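Galactokinase (Bifidobacterium longum subsp. infantis ATCC 15697 = JCM 1222 = DSM 20088, PDB 6TEQ) probably phosphorylates galactose with ATP as a GHMP-family galactokinase, and binds 2-deoxy-2-fluoro-galactose in its sugar pocket. Local coordinates at residues L267-S275 against V300-R311; A354-A362 against I374-I385. All coordinates share one frame; numbering follows the deposited sequence. Where two conformers were deposited one is given.

Interaction 1 of 2, residues L267-S275 against V300-R311; sequences LRVTADGIS and VRHVVTEIERVR
Ala271 lies against Val304 where helix 267-276 crosses helix 294-318, their CA atoms only 4.6 Å apart; the segment axes approach to 9.0 Å at -64°. Apolar contacts fill the middle. CB of Ala271 meets CD1 of Ile307 at 3.8 Å, and both methyls of Val304 touch CD1 of Ile274, whose side chain runs across the valine at about a right angle. Toward the start of helix 267-276, CB of Leu267 packs on CG1 of Val303 and its two methyls straddle CG2 of Val300; Cys255 and Leu262 of helix 247-262 also touch this leucine.

Ionic contacts lie to one side. Arg268 NE reaches Asp272 OD1 at 3.0 Å, one turn on, from the syn side of the carboxylate and in the guanidinium plane. In the conformer of Arg311 given, one of two, the chain extends from CG to NE and offers NH2 to the same OD1 through a weak bond of 3.3 Å with an N-H...O angle of 131°; a water there accepts from NH2 of both arginines and donates to Asp272 OD2. NH1 of Arg268 turns elsewhere, to Ala52 O and Asp207.

Water contacts complete the crossing: one bridges the carbonyls of Ala271 and Val304, another donates to Ser275 OG and Glu308 OE2.

Arg268 NH2 and Arg311 NH2 lie 3.8 Å apart because both guanidinium groups converge on the Asp272 carboxylate, whose negative charge probably balances them; helices 267-276 and 294-318 are thus joined by an apolar crossing, with a charge network beside it whose interhelical bond is weak.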
loop_
_atom_site.group_PDB
_atom_site.type_symbol
_atom_site.label_atom_id
_atom_site.label_comp_id
_atom_site.label_asym_id
_atom_site.label_seq_id
_atom_site.Cartn_x
_atom_site.Cartn_y
_atom_site.Cartn_z
ATOM N N LEU A 267 13.151 14.007 7.097
ATOM C CA LEU A 267 12.642 14.209 8.453
ATOM C C LEU A 267 13.026 13.069 9.376
ATOM O O LEU A 267 12.862 13.202 10.569
ATOM C CB LEU A 267 11.144 14.469 8.420
ATOM C CG LEU A 267 10.769 15.842 7.812
ATOM C CD1 LEU A 267 9.269 15.991 7.650
ATOM C CD2 LEU A 267 11.323 17.021 8.591
ATOM N N ARG A 268 13.418 11.932 8.835
ATOM C CA ARG A 268 13.923 10.853 9.700
ATOM C C ARG A 268 15.152 11.317 10.463
ATOM O O ARG A 268 15.286 10.904 11.626
ATOM C CB ARG A 268 14.205 9.630 8.884
ATOM C CG ARG A 268 14.873 8.512 9.640
ATOM C CD ARG A 268 13.986 7.825 10.686
ATOM N NE ARG A 268 14.638 6.611 11.170
ATOM C CZ ARG A 268 14.625 5.438 10.565
ATOM N NH1 ARG A 268 14.079 5.315 9.372
ATOM N NH2 ARG A 268 15.284 4.420 11.094
ATOM N N VAL A 269 16.043 12.084 9.839
ATOM C CA VAL A 269 17.170 12.698 10.599
ATOM C C VAL A 269 16.630 13.461 11.837
ATOM O O VAL A 269 17.100 13.263 12.942
ATOM C CB VAL A 269 17.971 13.636 9.697
ATOM C CG1 VAL A 269 19.101 14.270 10.528
ATOM C CG2 VAL A 269 18.443 12.992 8.423
ATOM N N THR A 270 15.688 14.352 11.623
ATOM C CA THR A 270 15.052 15.167 12.680
ATOM C C THR A 270 14.467 14.194 13.742
ATOM O O THR A 270 14.652 14.359 14.957
ATOM C CB THR A 270 13.982 16.038 12.033
ATOM O OG1 THR A 270 14.556 16.786 10.951
ATOM C CG2 THR A 270 13.278 16.864 13.083
ATOM N N ALA A 271 13.592 13.286 13.312
ATOM C CA ALA A 271 12.879 12.357 14.217
ATOM C C ALA A 271 13.846 11.559 15.098
ATOM O O ALA A 271 13.583 11.327 16.306
ATOM C CB ALA A 271 12.085 11.418 13.379
ATOM N N ASP A 272 14.937 11.077 14.466
ATOM C CA ASP A 272 15.890 10.262 15.244
ATOM C C ASP A 272 16.588 11.158 16.295
ATOM O O ASP A 272 16.909 10.629 17.369
ATOM C CB ASP A 272 16.866 9.536 14.333
ATOM C CG ASP A 272 16.259 8.377 13.544
ATOM O OD1 ASP A 272 15.118 7.988 13.809
ATOM O OD2 ASP A 272 16.994 7.881 12.656
ATOM N N GLY A 273 16.966 12.408 15.949
ATOM C CA GLY A 273 17.614 13.274 16.959
ATOM C C GLY A 273 16.681 13.575 18.089
ATOM O O GLY A 273 17.113 13.490 19.257
ATOM N N ILE A 274 15.391 13.788 17.783
ATOM C CA ILE A 274 14.376 13.969 18.872
ATOM C C ILE A 274 14.284 12.704 19.743
ATOM O O ILE A 274 14.278 12.778 21.021
ATOM C CB ILE A 274 13.032 14.386 18.275
ATOM C CG1 ILE A 274 13.129 15.796 17.635
ATOM C CG2 ILE A 274 11.964 14.366 19.316
ATOM C CD1 ILE A 274 11.968 16.185 16.710
ATOM N N SER A 275 14.145 11.545 19.077
ATOM C CA SER A 275 13.909 10.240 19.758
ATOM C C SER A 275 15.049 9.939 20.748
ATOM O O SER A 275 14.765 9.420 21.860
ATOM C CB SER A 275 13.776 9.139 18.739
ATOM O OG SER A 275 13.789 7.864 19.372
ATOM N N VAL A 300 5.248 18.089 10.556
ATOM C CA VAL A 300 6.506 17.578 11.189
ATOM C C VAL A 300 6.212 16.844 12.487
ATOM O O VAL A 300 6.698 15.727 12.708
ATOM C CB VAL A 300 7.567 18.670 11.356
ATOM C CG1 VAL A 300 8.781 18.222 12.219
ATOM C CG2 VAL A 300 8.029 19.069 9.975
ATOM N N ARG A 301 5.323 17.370 13.304
ATOM C CA ARG A 301 4.962 16.676 14.562
ATOM C C ARG A 301 4.389 15.294 14.211
ATOM O O ARG A 301 4.711 14.329 14.874
ATOM C CB ARG A 301 4.049 17.552 15.407
ATOM C CG ARG A 301 3.557 16.859 16.666
ATOM C CD ARG A 301 3.007 17.851 17.641
ATOM N NE ARG A 301 1.828 18.414 17.087
ATOM C CZ ARG A 301 1.522 19.673 17.128
ATOM N NH1 ARG A 301 2.381 20.513 17.711
ATOM N NH2 ARG A 301 0.406 20.087 16.532
ATOM N N HIS A 302 3.465 15.207 13.239
ATOM C CA HIS A 302 2.925 13.906 12.828
ATOM C C HIS A 302 4.129 13.042 12.481
ATOM O O HIS A 302 4.156 11.923 12.962
ATOM C CB HIS A 302 1.984 14.033 11.623
ATOM C CG HIS A 302 1.742 12.667 11.095
ATOM N ND1 HIS A 302 0.962 11.799 11.746
ATOM C CD2 HIS A 302 2.260 12.031 10.030
ATOM C CE1 HIS A 302 1.045 10.600 11.185
ATOM N NE2 HIS A 302 1.821 10.726 10.090
ATOM N N VAL A 303 5.056 13.482 11.586
ATOM C CA VAL A 303 6.036 12.517 11.046
ATOM C C VAL A 303 6.898 12.000 12.208
ATOM O O VAL A 303 7.209 10.809 12.295
ATOM C CB VAL A 303 6.867 13.147 9.928
ATOM C CG1 VAL A 303 7.984 12.241 9.512
ATOM C CG2 VAL A 303 5.975 13.471 8.727
ATOM N N VAL A 304 7.285 12.898 13.076
ATOM C CA VAL A 304 8.239 12.570 14.149
ATOM C C VAL A 304 7.559 11.613 15.104
ATOM O O VAL A 304 8.168 10.607 15.447
ATOM C CB VAL A 304 8.692 13.838 14.872
ATOM C CG1 VAL A 304 9.313 13.534 16.216
ATOM C CG2 VAL A 304 9.614 14.626 13.991
ATOM N N THR A 305 6.360 11.905 15.537
ATOM C CA THR A 305 5.635 11.062 16.526
ATOM C C THR A 305 5.273 9.716 15.892
ATOM O O THR A 305 5.271 8.693 16.565
ATOM C CB THR A 305 4.461 11.785 17.190
ATOM O OG1 THR A 305 3.476 12.101 16.206
ATOM C CG2 THR A 305 4.922 13.014 17.968
ATOM N N GLU A 306 4.942 9.723 14.599
ATOM C CA GLU A 306 4.492 8.478 13.932
ATOM C C GLU A 306 5.691 7.541 13.856
ATOM O O GLU A 306 5.490 6.288 14.009
ATOM C CB GLU A 306 3.924 8.797 12.542
ATOM C CG GLU A 306 3.315 7.616 11.853
ATOM C CD GLU A 306 1.958 7.177 12.347
ATOM O OE1 GLU A 306 1.485 7.688 13.395
ATOM O OE2 GLU A 306 1.435 6.281 11.696
ATOM N N ILE A 307 6.865 8.021 13.494
ATOM C CA ILE A 307 8.042 7.133 13.378
ATOM C C ILE A 307 8.260 6.456 14.738
ATOM O O ILE A 307 8.445 5.203 14.777
ATOM C CB ILE A 307 9.283 7.884 12.871
ATOM C CG1 ILE A 307 9.110 8.380 11.420
ATOM C CG2 ILE A 307 10.519 7.026 12.999
ATOM C CD1 ILE A 307 10.181 9.334 10.908
ATOM N N GLU A 308 8.175 7.215 15.827
ATOM C CA GLU A 308 8.376 6.617 17.147
ATOM C C GLU A 308 7.236 5.636 17.446
ATOM O O GLU A 308 7.482 4.564 18.023
ATOM C CB GLU A 308 8.437 7.669 18.256
ATOM C CG GLU A 308 9.062 7.068 19.487
ATOM C CD GLU A 308 10.556 6.756 19.379
ATOM O OE1 GLU A 308 11.313 7.644 19.237
ATOM O OE2 GLU A 308 10.939 5.612 19.442
ATOM N N ARG A 309 5.990 5.940 17.063
ATOM C CA ARG A 309 4.888 5.006 17.289
ATOM C C ARG A 309 5.198 3.677 16.625
ATOM O O ARG A 309 4.706 2.635 17.134
ATOM C CB ARG A 309 3.566 5.586 16.801
ATOM C CG ARG A 309 3.012 6.635 17.749
ATOM C CD ARG A 309 1.601 7.042 17.407
ATOM N NE ARG A 309 1.575 7.878 16.200
ATOM C CZ ARG A 309 1.701 9.208 16.222
ATOM N NH1 ARG A 309 1.737 9.841 17.380
ATOM N NH2 ARG A 309 1.616 9.896 15.102
ATOM N N VAL A 310 5.838 3.655 15.471
ATOM C CA VAL A 310 6.134 2.351 14.844
ATOM C C VAL A 310 6.975 1.518 15.819
ATOM O O VAL A 310 6.720 0.322 15.984
ATOM C CB VAL A 310 6.765 2.460 13.466
ATOM C CG1 VAL A 310 7.078 1.089 12.918
ATOM C CG2 VAL A 310 5.893 3.226 12.459
ATOM N N ARG A 311 8.094 2.074 16.263
ATOM C CA ARG A 311 8.948 1.361 17.246
ATOM C C ARG A 311 8.059 0.879 18.402
ATOM O O ARG A 311 8.084 -0.330 18.737
ATOM C CB ARG A 311 10.049 2.274 17.781
ATOM C CG ARG A 311 10.941 2.855 16.696
ATOM C CD ARG A 311 12.203 3.448 17.290
ATOM N NE ARG A 311 12.893 4.383 16.373
ATOM C CZ ARG A 311 13.783 4.015 15.507
ATOM N NH1 ARG A 311 14.134 2.738 15.467
ATOM N NH2 ARG A 311 14.352 4.927 14.721
HETATM O O HOH W 1 17.002 5.135 13.357
HETATM O O HOH W 2 10.737 9.983 16.149
HETATM O O HOH W 3 13.182 4.862 20.542
#

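Interaction 2 of 2, residues A354-A362 against I374-I385; sequences ARKNGAYGA and IALVDKGQGHEI
Tyr360 meets Leu376 and Asp378 at the open end of a beta hairpin, strands 361-365 and 372-378, within the C-terminal GHMP kinase region. Its tight part is backbone-led: Gly361 and Leu376 form an antiparallel hydrogen-bonded pair, with Leu376 N to Gly361 O at 3.0 Å, and Tyr360 N reaches Leu376 O at 2.9 Å. Ala362 and Ala375 follow as a non-hydrogen-bonded pair, their CB atoms 3.8 Å apart. Small side chains permit close layering: CB of Ala375 also meets those of Ala354 and Ala359, while CG2 of Ile385, on helix 382-396, packs on Ala354 near the end of helix 345-356.

Looser packing marks the side facing the 357-360 loop and the turn after Asp378, where two waters bridge. One joins Gly358 O to Asp378 N; another spans Asn357 O, weakly, and Glu384 OE1. Here Tyr360, its CG anti to the carbonyl carbon (chi1 -70°), lays its ring edge along Leu376 O toward Asp378. A phenylalanine in its place would probably keep the edge packing but leave the Asp378 carboxylate without its hydroxyl mate and freer to turn. That hydroxyl, OH of Tyr360, donates to the syn lone pair of Asp378 OD1 at 2.6 Å, with ring and carboxylate planes 84° apart.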
loop_
_atom_site.group_PDB
_atom_site.type_symbol
_atom_site.label_atom_id
_atom_site.label_comp_id
_atom_site.label_asym_id
_atom_site.label_seq_id
_atom_site.Cartn_x
_atom_site.Cartn_y
_atom_site.Cartn_z
ATOM N N ALA A 354 -15.781 2.076 15.782
ATOM C CA ALA A 354 -14.962 0.927 16.175
ATOM C C ALA A 354 -14.532 1.130 17.635
ATOM O O ALA A 354 -14.561 0.184 18.440
ATOM C CB ALA A 354 -13.830 0.798 15.231
ATOM N N ARG A 355 -14.058 2.333 17.934
ATOM C CA ARG A 355 -13.527 2.622 19.306
ATOM C C ARG A 355 -14.637 2.444 20.352
ATOM O O ARG A 355 -14.366 1.917 21.416
ATOM C CB ARG A 355 -12.945 4.021 19.423
ATOM C CG ARG A 355 -11.607 4.159 18.668
ATOM C CD ARG A 355 -11.146 5.566 18.748
ATOM N NE ARG A 355 -9.917 5.712 17.942
ATOM C CZ ARG A 355 -9.309 6.827 17.695
ATOM N NH1 ARG A 355 -9.684 7.955 18.247
ATOM N NH2 ARG A 355 -8.296 6.803 16.879
ATOM N N LYS A 356 -15.854 2.898 20.020
ATOM C CA LYS A 356 -17.005 2.913 20.941
ATOM C C LYS A 356 -17.509 1.484 21.166
ATOM O O LYS A 356 -18.142 1.252 22.227
ATOM C CB LYS A 356 -18.070 3.867 20.420
ATOM C CG LYS A 356 -17.772 5.322 20.744
ATOM C CD LYS A 356 -18.743 6.288 20.138
ATOM C CE LYS A 356 -18.446 7.719 20.536
ATOM N NZ LYS A 356 -17.051 7.842 21.032
ATOM N N ASN A 357 -17.157 0.557 20.274
ATOM C CA ASN A 357 -17.731 -0.799 20.223
ATOM C C ASN A 357 -16.649 -1.836 20.495
ATOM O O ASN A 357 -16.778 -2.942 20.023
ATOM C CB ASN A 357 -18.510 -0.983 18.939
ATOM C CG ASN A 357 -19.803 -0.170 19.010
ATOM O OD1 ASN A 357 -20.724 -0.526 19.754
ATOM N ND2 ASN A 357 -19.857 0.962 18.325
ATOM N N GLY A 358 -15.594 -1.440 21.225
ATOM C CA GLY A 358 -14.696 -2.426 21.845
ATOM C C GLY A 358 -13.403 -2.641 21.097
ATOM O O GLY A 358 -12.650 -3.509 21.537
ATOM N N ALA A 359 -13.157 -1.963 19.978
ATOM C CA ALA A 359 -11.820 -2.089 19.349
ATOM C C ALA A 359 -10.713 -1.729 20.349
ATOM O O ALA A 359 -10.834 -0.750 21.014
ATOM C CB ALA A 359 -11.695 -1.279 18.105
ATOM N N TYR A 360 -9.628 -2.476 20.344
ATOM C CA TYR A 360 -8.389 -2.096 21.060
ATOM C C TYR A 360 -7.890 -0.788 20.481
ATOM O O TYR A 360 -7.423 0.074 21.174
ATOM C CB TYR A 360 -7.345 -3.187 20.926
ATOM C CG TYR A 360 -7.682 -4.424 21.677
ATOM C CD1 TYR A 360 -7.411 -4.524 23.031
ATOM C CD2 TYR A 360 -8.288 -5.471 21.038
ATOM C CE1 TYR A 360 -7.704 -5.694 23.709
ATOM C CE2 TYR A 360 -8.667 -6.578 21.719
ATOM C CZ TYR A 360 -8.352 -6.720 23.059
ATOM O OH TYR A 360 -8.695 -7.888 23.678
ATOM N N GLY A 361 -8.042 -0.657 19.156
ATOM C CA GLY A 361 -7.768 0.600 18.499
ATOM C C GLY A 361 -8.170 0.541 17.044
ATOM O O GLY A 361 -8.418 -0.563 16.537
ATOM N N ALA A 362 -8.241 1.692 16.431
ATOM C CA ALA A 362 -8.709 1.800 15.043
ATOM C C ALA A 362 -8.109 3.047 14.394
ATOM O O ALA A 362 -7.909 4.085 15.069
ATOM C CB ALA A 362 -10.236 1.863 15.041
ATOM N N ILE A 374 -8.794 0.358 9.640
ATOM C CA ILE A 374 -8.477 -0.922 10.267
ATOM C C ILE A 374 -8.719 -0.785 11.760
ATOM O O ILE A 374 -8.643 0.287 12.332
ATOM C CB ILE A 374 -7.054 -1.363 9.943
ATOM C CG1 ILE A 374 -6.030 -0.509 10.664
ATOM C CG2 ILE A 374 -6.859 -1.412 8.427
ATOM C CD1 ILE A 374 -4.590 -0.868 10.399
ATOM N N ALA A 375 -9.002 -1.918 12.363
ATOM C CA ALA A 375 -9.203 -2.007 13.805
ATOM C C ALA A 375 -8.719 -3.345 14.317
ATOM O O ALA A 375 -9.035 -4.423 13.726
ATOM C CB ALA A 375 -10.681 -1.790 14.120
ATOM N N LEU A 376 -8.024 -3.296 15.432
ATOM C CA LEU A 376 -7.664 -4.485 16.208
ATOM C C LEU A 376 -8.881 -4.727 17.076
ATOM O O LEU A 376 -9.182 -3.897 17.902
ATOM C CB LEU A 376 -6.406 -4.252 17.026
ATOM C CG LEU A 376 -5.115 -4.295 16.258
ATOM C CD1 LEU A 376 -3.979 -3.782 17.184
ATOM C CD2 LEU A 376 -4.786 -5.694 15.744
ATOM N N VAL A 377 -9.481 -5.903 16.914
ATOM C CA VAL A 377 -10.683 -6.282 17.647
ATOM C C VAL A 377 -10.518 -7.708 18.152
ATOM O O VAL A 377 -9.680 -8.446 17.649
ATOM C CB VAL A 377 -11.934 -6.140 16.774
ATOM C CG1 VAL A 377 -12.018 -4.783 16.147
ATOM C CG2 VAL A 377 -12.005 -7.216 15.727
ATOM N N ASP A 378 -11.356 -8.090 19.106
ATOM C CA ASP A 378 -11.337 -9.512 19.508
ATOM C C ASP A 378 -11.854 -10.395 18.382
ATOM O O ASP A 378 -12.793 -10.013 17.635
ATOM C CB ASP A 378 -12.128 -9.772 20.770
ATOM C CG ASP A 378 -11.459 -9.176 22.013
ATOM O OD1 ASP A 378 -10.197 -9.257 22.124
ATOM O OD2 ASP A 378 -12.158 -8.562 22.780
ATOM N N LYS A 379 -11.300 -11.584 18.300
ATOM C CA LYS A 379 -11.763 -12.564 17.310
ATOM C C LYS A 379 -13.261 -12.740 17.480
ATOM O O LYS A 379 -13.695 -12.931 18.648
ATOM C CB LYS A 379 -11.101 -13.885 17.611
ATOM C CG LYS A 379 -11.410 -15.063 16.719
ATOM C CD LYS A 379 -10.932 -16.436 17.282
ATOM C CE LYS A 379 -10.793 -16.642 18.796
ATOM N NZ LYS A 379 -9.954 -17.838 19.059
ATOM N N GLY A 380 -13.977 -12.717 16.362
ATOM C CA GLY A 380 -15.426 -12.969 16.327
ATOM C C GLY A 380 -16.197 -11.652 16.361
ATOM O O GLY A 380 -17.388 -11.714 16.166
ATOM N N GLN A 381 -15.534 -10.495 16.497
ATOM C CA GLN A 381 -16.245 -9.193 16.631
ATOM C C GLN A 381 -16.232 -8.367 15.324
ATOM O O GLN A 381 -16.885 -7.312 15.286
ATOM C CB GLN A 381 -15.678 -8.334 17.758
ATOM C CG GLN A 381 -15.709 -9.016 19.110
ATOM C CD GLN A 381 -17.092 -9.485 19.420
ATOM O OE1 GLN A 381 -17.347 -10.678 19.497
ATOM N NE2 GLN A 381 -18.017 -8.537 19.471
ATOM N N GLY A 382 -15.455 -8.748 14.316
ATOM C CA GLY A 382 -15.317 -7.934 13.102
ATOM C C GLY A 382 -16.640 -7.699 12.405
ATOM O O GLY A 382 -16.917 -6.561 12.028
ATOM N N HIS A 383 -17.471 -8.740 12.266
ATOM C CA HIS A 383 -18.751 -8.590 11.516
ATOM C C HIS A 383 -19.640 -7.627 12.262
ATOM O O HIS A 383 -20.213 -6.746 11.625
ATOM C CB HIS A 383 -19.474 -9.907 11.304
ATOM C CG HIS A 383 -19.016 -10.619 10.083
ATOM N ND1 HIS A 383 -17.689 -11.038 9.932
ATOM C CD2 HIS A 383 -19.672 -10.925 8.942
ATOM C CE1 HIS A 383 -17.560 -11.596 8.737
ATOM N NE2 HIS A 383 -18.772 -11.536 8.118
ATOM N N GLU A 384 -19.735 -7.776 13.576
ATOM C CA GLU A 384 -20.637 -6.908 14.376
ATOM C C GLU A 384 -20.204 -5.466 14.232
ATOM O O GLU A 384 -21.071 -4.605 14.047
ATOM C CB GLU A 384 -20.500 -7.237 15.857
ATOM C CG GLU A 384 -21.361 -6.378 16.772
ATOM C CD GLU A 384 -21.786 -7.218 17.967
ATOM O OE1 GLU A 384 -21.062 -7.138 18.963
ATOM O OE2 GLU A 384 -22.758 -8.058 17.837
ATOM N N ILE A 385 -18.893 -5.202 14.318
ATOM C CA ILE A 385 -18.402 -3.804 14.274
ATOM C C ILE A 385 -18.573 -3.255 12.857
ATOM O O ILE A 385 -18.993 -2.104 12.712
ATOM C CB ILE A 385 -16.969 -3.719 14.787
ATOM C CG1 ILE A 385 -16.917 -4.040 16.290
ATOM C CG2 ILE A 385 -16.373 -2.328 14.495
ATOM C CD1 ILE A 385 -15.522 -4.253 16.825
HETATM O O HOH W 4 -19.685 -4.429 19.448
HETATM O O HOH W 5 -13.104 -6.037 20.038
#

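In the fold
Interactions 1 and 2 share no helix or strand and do not touch: their centres are 28 Å apart, their nearest atoms about 9 Å. Both are largely buried, with 8 of 13 and 8 of 12 touching residues in that class. Interaction 1 joins two helices mainly through side chains, with charged groups and water at its margin; interaction 2 relies on main-chain pairing of strand 361-365, outermost in the five-stranded sheet, with 372-378. Helix 322-338 links their surroundings, meeting His302 and Arg309 on one side and Leu376 and Ile374 on the other. Each also approaches the galactose site: Val303 lies about 6 Å from His47, and Ile374 about 7 Å from Glu46, side chain to side chain.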